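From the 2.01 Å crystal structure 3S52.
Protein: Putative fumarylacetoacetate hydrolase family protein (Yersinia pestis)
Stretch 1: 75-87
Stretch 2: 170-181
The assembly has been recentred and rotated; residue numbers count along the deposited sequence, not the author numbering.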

# COMPACT_ATOMS: atom_id res chain seq x y z
N GLU A 75 -11.17 14.40 -2.35
CA GLU A 75 -11.74 13.22 -3.01
C GLU A 75 -12.90 12.66 -2.22
O GLU A 75 -12.92 12.74 -0.99
CB GLU A 75 -10.66 12.11 -3.18
CG GLU A 75 -9.33 12.62 -3.77
CD GLU A 75 -8.45 11.53 -4.36
OE1 GLU A 75 -8.89 10.37 -4.44
OE2 GLU A 75 -7.29 11.84 -4.76
N LEU A 76 -13.85 12.07 -2.94
CA LEU A 76 -14.93 11.32 -2.32
C LEU A 76 -14.35 9.99 -1.82
O LEU A 76 -13.66 9.28 -2.57
CB LEU A 76 -16.05 11.05 -3.33
CG LEU A 76 -17.17 10.18 -2.75
CD1 LEU A 76 -18.00 10.99 -1.77
CD2 LEU A 76 -18.06 9.60 -3.86
N ALA A 77 -14.59 9.68 -0.55
CA ALA A 77 -14.14 8.40 0.01
C ALA A 77 -15.35 7.48 0.21
O ALA A 77 -16.40 7.92 0.65
CB ALA A 77 -13.43 8.61 1.36
N VAL A 78 -15.18 6.20 -0.11
CA VAL A 78 -16.26 5.22 -0.02
C VAL A 78 -15.83 4.16 0.98
O VAL A 78 -14.72 3.63 0.89
CB VAL A 78 -16.49 4.56 -1.38
CG1 VAL A 78 -17.62 3.56 -1.31
CG2 VAL A 78 -16.75 5.63 -2.44
N LEU A 79 -16.69 3.87 1.95
CA LEU A 79 -16.42 2.86 2.96
C LEU A 79 -17.04 1.53 2.55
O LEU A 79 -18.24 1.46 2.27
CB LEU A 79 -16.98 3.30 4.32
CG LEU A 79 -16.82 2.39 5.55
CD1 LEU A 79 -15.36 2.12 5.88
CD2 LEU A 79 -17.52 2.98 6.77
N ILE A 80 -16.22 0.49 2.51
CA ILE A 80 -16.70 -0.84 2.17
C ILE A 80 -17.20 -1.54 3.44
O ILE A 80 -16.49 -1.59 4.44
CB ILE A 80 -15.60 -1.71 1.51
CG1 ILE A 80 -14.95 -0.99 0.32
CG2 ILE A 80 -16.17 -3.06 1.11
CD1 ILE A 80 -15.94 -0.58 -0.77
N GLY A 81 -18.43 -2.05 3.41
CA GLY A 81 -19.00 -2.74 4.56
C GLY A 81 -19.06 -4.26 4.44
O GLY A 81 -19.37 -4.95 5.42
N THR A 82 -18.79 -4.77 3.25
CA THR A 82 -18.84 -6.21 2.99
C THR A 82 -17.67 -6.56 2.09
O THR A 82 -17.44 -5.86 1.11
CB THR A 82 -20.14 -6.57 2.22
OG1 THR A 82 -21.28 -6.10 2.95
CG2 THR A 82 -20.25 -8.08 2.00
N PRO A 83 -16.98 -7.68 2.36
CA PRO A 83 -15.76 -7.92 1.59
C PRO A 83 -16.04 -8.14 0.11
O PRO A 83 -17.05 -8.73 -0.28
CB PRO A 83 -15.16 -9.17 2.24
CG PRO A 83 -16.32 -9.84 2.94
CD PRO A 83 -17.22 -8.71 3.38
N LEU A 84 -15.14 -7.64 -0.72
CA LEU A 84 -15.29 -7.78 -2.17
C LEU A 84 -14.04 -8.36 -2.80
O LEU A 84 -12.93 -7.86 -2.57
CB LEU A 84 -15.58 -6.42 -2.79
CG LEU A 84 -16.86 -5.74 -2.34
CD1 LEU A 84 -16.80 -4.23 -2.65
CD2 LEU A 84 -18.08 -6.41 -3.00
N LYS A 85 -14.20 -9.44 -3.56
CA LYS A 85 -13.09 -10.00 -4.33
C LYS A 85 -13.62 -10.42 -5.70
O LYS A 85 -14.54 -11.22 -5.78
CB LYS A 85 -12.48 -11.19 -3.60
CG LYS A 85 -11.30 -11.81 -4.35
CD LYS A 85 -10.77 -13.04 -3.62
CE LYS A 85 -9.73 -13.79 -4.46
NZ LYS A 85 -8.54 -12.93 -4.78
N GLN A 86 -13.04 -9.87 -6.77
CA GLN A 86 -13.53 -10.17 -8.12
C GLN A 86 -15.04 -10.00 -8.16
O GLN A 86 -15.75 -10.89 -8.61
CB GLN A 86 -13.14 -11.59 -8.52
CG GLN A 86 -11.63 -11.79 -8.70
CD GLN A 86 -11.25 -13.26 -8.79
OE1 GLN A 86 -12.09 -14.15 -8.65
NE2 GLN A 86 -9.96 -13.53 -9.03
N ALA A 87 -15.52 -8.86 -7.67
CA ALA A 87 -16.95 -8.67 -7.47
C ALA A 87 -17.62 -8.02 -8.67
O ALA A 87 -17.04 -7.15 -9.33
CB ALA A 87 -17.19 -7.83 -6.22
N PRO A 170 -16.66 5.67 -13.16
CA PRO A 170 -17.64 5.85 -12.08
C PRO A 170 -17.36 4.91 -10.91
O PRO A 170 -16.66 3.92 -11.09
CB PRO A 170 -18.96 5.48 -12.75
CG PRO A 170 -18.71 5.69 -14.19
CD PRO A 170 -17.31 5.21 -14.39
N ILE A 171 -17.92 5.23 -9.74
CA ILE A 171 -17.63 4.52 -8.49
C ILE A 171 -17.77 3.00 -8.56
O ILE A 171 -16.86 2.26 -8.16
CB ILE A 171 -18.54 5.03 -7.36
CG1 ILE A 171 -18.18 6.48 -6.99
CG2 ILE A 171 -18.46 4.12 -6.15
CD1 ILE A 171 -19.26 7.16 -6.16
N ILE A 172 -18.91 2.52 -9.03
CA ILE A 172 -19.17 1.09 -9.02
C ILE A 172 -18.23 0.26 -9.91
O ILE A 172 -17.54 -0.63 -9.42
CB ILE A 172 -20.66 0.79 -9.28
CG1 ILE A 172 -21.46 1.13 -8.01
CG2 ILE A 172 -20.86 -0.67 -9.64
CD1 ILE A 172 -22.85 1.61 -8.29
N PRO A 173 -18.17 0.56 -11.22
CA PRO A 173 -17.17 -0.14 -12.03
C PRO A 173 -15.74 0.03 -11.52
O PRO A 173 -14.90 -0.85 -11.71
CB PRO A 173 -17.32 0.49 -13.42
CG PRO A 173 -18.17 1.76 -13.21
CD PRO A 173 -19.03 1.46 -12.01
N LEU A 174 -15.44 1.17 -10.89
CA LEU A 174 -14.08 1.37 -10.38
C LEU A 174 -13.79 0.34 -9.28
O LEU A 174 -12.77 -0.35 -9.28
CB LEU A 174 -13.90 2.79 -9.83
CG LEU A 174 -12.54 3.13 -9.20
CD1 LEU A 174 -11.43 3.14 -10.23
CD2 LEU A 174 -12.61 4.48 -8.49
N ILE A 175 -14.71 0.25 -8.33
CA ILE A 175 -14.51 -0.63 -7.20
C ILE A 175 -14.52 -2.07 -7.68
O ILE A 175 -13.77 -2.91 -7.19
CB ILE A 175 -15.54 -0.39 -6.09
CG1 ILE A 175 -15.34 1.01 -5.50
CG2 ILE A 175 -15.38 -1.43 -5.00
CD1 ILE A 175 -16.35 1.35 -4.39
N SER A 176 -15.37 -2.37 -8.66
CA SER A 176 -15.39 -3.69 -9.24
C SER A 176 -14.01 -4.00 -9.79
O SER A 176 -13.41 -5.04 -9.49
CB SER A 176 -16.45 -3.77 -10.33
OG SER A 176 -16.45 -5.04 -10.95
N TYR A 177 -13.48 -3.08 -10.58
CA TYR A 177 -12.14 -3.23 -11.14
C TYR A 177 -11.06 -3.45 -10.07
O TYR A 177 -10.28 -4.42 -10.17
CB TYR A 177 -11.80 -2.03 -12.03
CG TYR A 177 -10.41 -2.09 -12.61
CD1 TYR A 177 -10.08 -3.01 -13.61
CD2 TYR A 177 -9.41 -1.25 -12.15
CE1 TYR A 177 -8.79 -3.08 -14.14
CE2 TYR A 177 -8.12 -1.30 -12.67
CZ TYR A 177 -7.81 -2.21 -13.66
OH TYR A 177 -6.52 -2.25 -14.16
N MSE A 178 -11.02 -2.59 -9.05
CA MSE A 178 -10.04 -2.73 -7.96
C MSE A 178 -10.07 -4.12 -7.34
O MSE A 178 -9.04 -4.70 -7.00
CB MSE A 178 -10.28 -1.70 -6.85
CG MSE A 178 -10.07 -0.25 -7.25
SE MSE A 178 -10.81 0.97 -5.88
CE MSE A 178 -9.96 2.65 -6.54
N SER A 179 -11.26 -4.66 -7.17
CA SER A 179 -11.42 -5.96 -6.50
C SER A 179 -10.86 -7.11 -7.34
O SER A 179 -10.76 -8.22 -6.84
CB SER A 179 -12.89 -6.23 -6.17
OG SER A 179 -13.60 -6.65 -7.34
N ARG A 180 -10.51 -6.87 -8.61
CA ARG A 180 -9.88 -7.91 -9.42
C ARG A 180 -8.46 -8.13 -8.94
O ARG A 180 -7.92 -9.22 -9.06
CB ARG A 180 -9.85 -7.54 -10.90
CG ARG A 180 -11.21 -7.51 -11.59
CD ARG A 180 -11.03 -7.17 -13.08
NE ARG A 180 -10.14 -8.13 -13.73
CZ ARG A 180 -9.43 -7.88 -14.82
NH1 ARG A 180 -9.48 -6.69 -15.41
NH2 ARG A 180 -8.65 -8.83 -15.33
N PHE A 181 -7.86 -7.08 -8.40
CA PHE A 181 -6.48 -7.10 -7.92
C PHE A 181 -6.42 -7.30 -6.41
O PHE A 181 -5.62 -8.11 -5.92
CB PHE A 181 -5.70 -5.84 -8.34
CG PHE A 181 -5.45 -5.77 -9.82
CD1 PHE A 181 -4.28 -6.29 -10.37
CD2 PHE A 181 -6.40 -5.21 -10.67
CE1 PHE A 181 -4.04 -6.24 -11.73
CE2 PHE A 181 -6.18 -5.15 -12.03
CZ PHE A 181 -5.00 -5.67 -12.57
O HOH W 1 -8.42 -11.41 -10.54
O HOH W 2 -14.62 -7.51 -10.48

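Strand 75-80 and the helix that starts at Ile 171 run at 58° to each other, their axes 11.5 Å apart at closest approach. Side chains fill that gap. Leu 76, Val 78 and Ile 80 alternate along the strand and point toward the helix. Ile 171 and Ile 175, one helical turn apart, point back.

Leu 76 CD2 meets Ile 171 CD1 at 3.6 Å. The Val 78 side chain reaches both isoleucines: its CG2 lies 4.4 Å from Ile 171 CG2, and its CG1 lies 4.0 Å from Ile 175 CD1. Ile 175 is the bump that fills the hollow between strand and loop. Its CD1 also lies 4.1 Å from Ile 80 CD1, while its CG2 packs 3.9 Å from Leu 84 CD1. These residues are all buried, and their branched, apolar side chains pack against one another and bring no polar atom into the space that would need a partner.

Past the strand, the chain comes close to Ser 176, Ser 179 and Arg 180. The CA atoms of Gln 86 and Arg 180 are 4.5 Å apart. Both residues point away at CB, so their long side chains do not have to fit between the backbones. Ser 179 points toward the loop and has the largest covered area of the contact. Gln 86 N donates to Ser 179 O at 2.8 Å. Ala 87 N donates to Ser 179 OG at 2.9 Å, and that hydroxyl donates in turn to Ser 176 O at 2.7 Å. Ser 176 OG donates to Ala 87 O, also at 2.7 Å. The two serines thus bind both backbone polar groups of Ala 87, whose small methyl sits 3.9 Å (CB to OG) from Ser 179.

Water 2 bridges Ala 87 O and Ser 176 O. At the exposed margin, water 1 links Gln 86 NE2 to Arg 180 O.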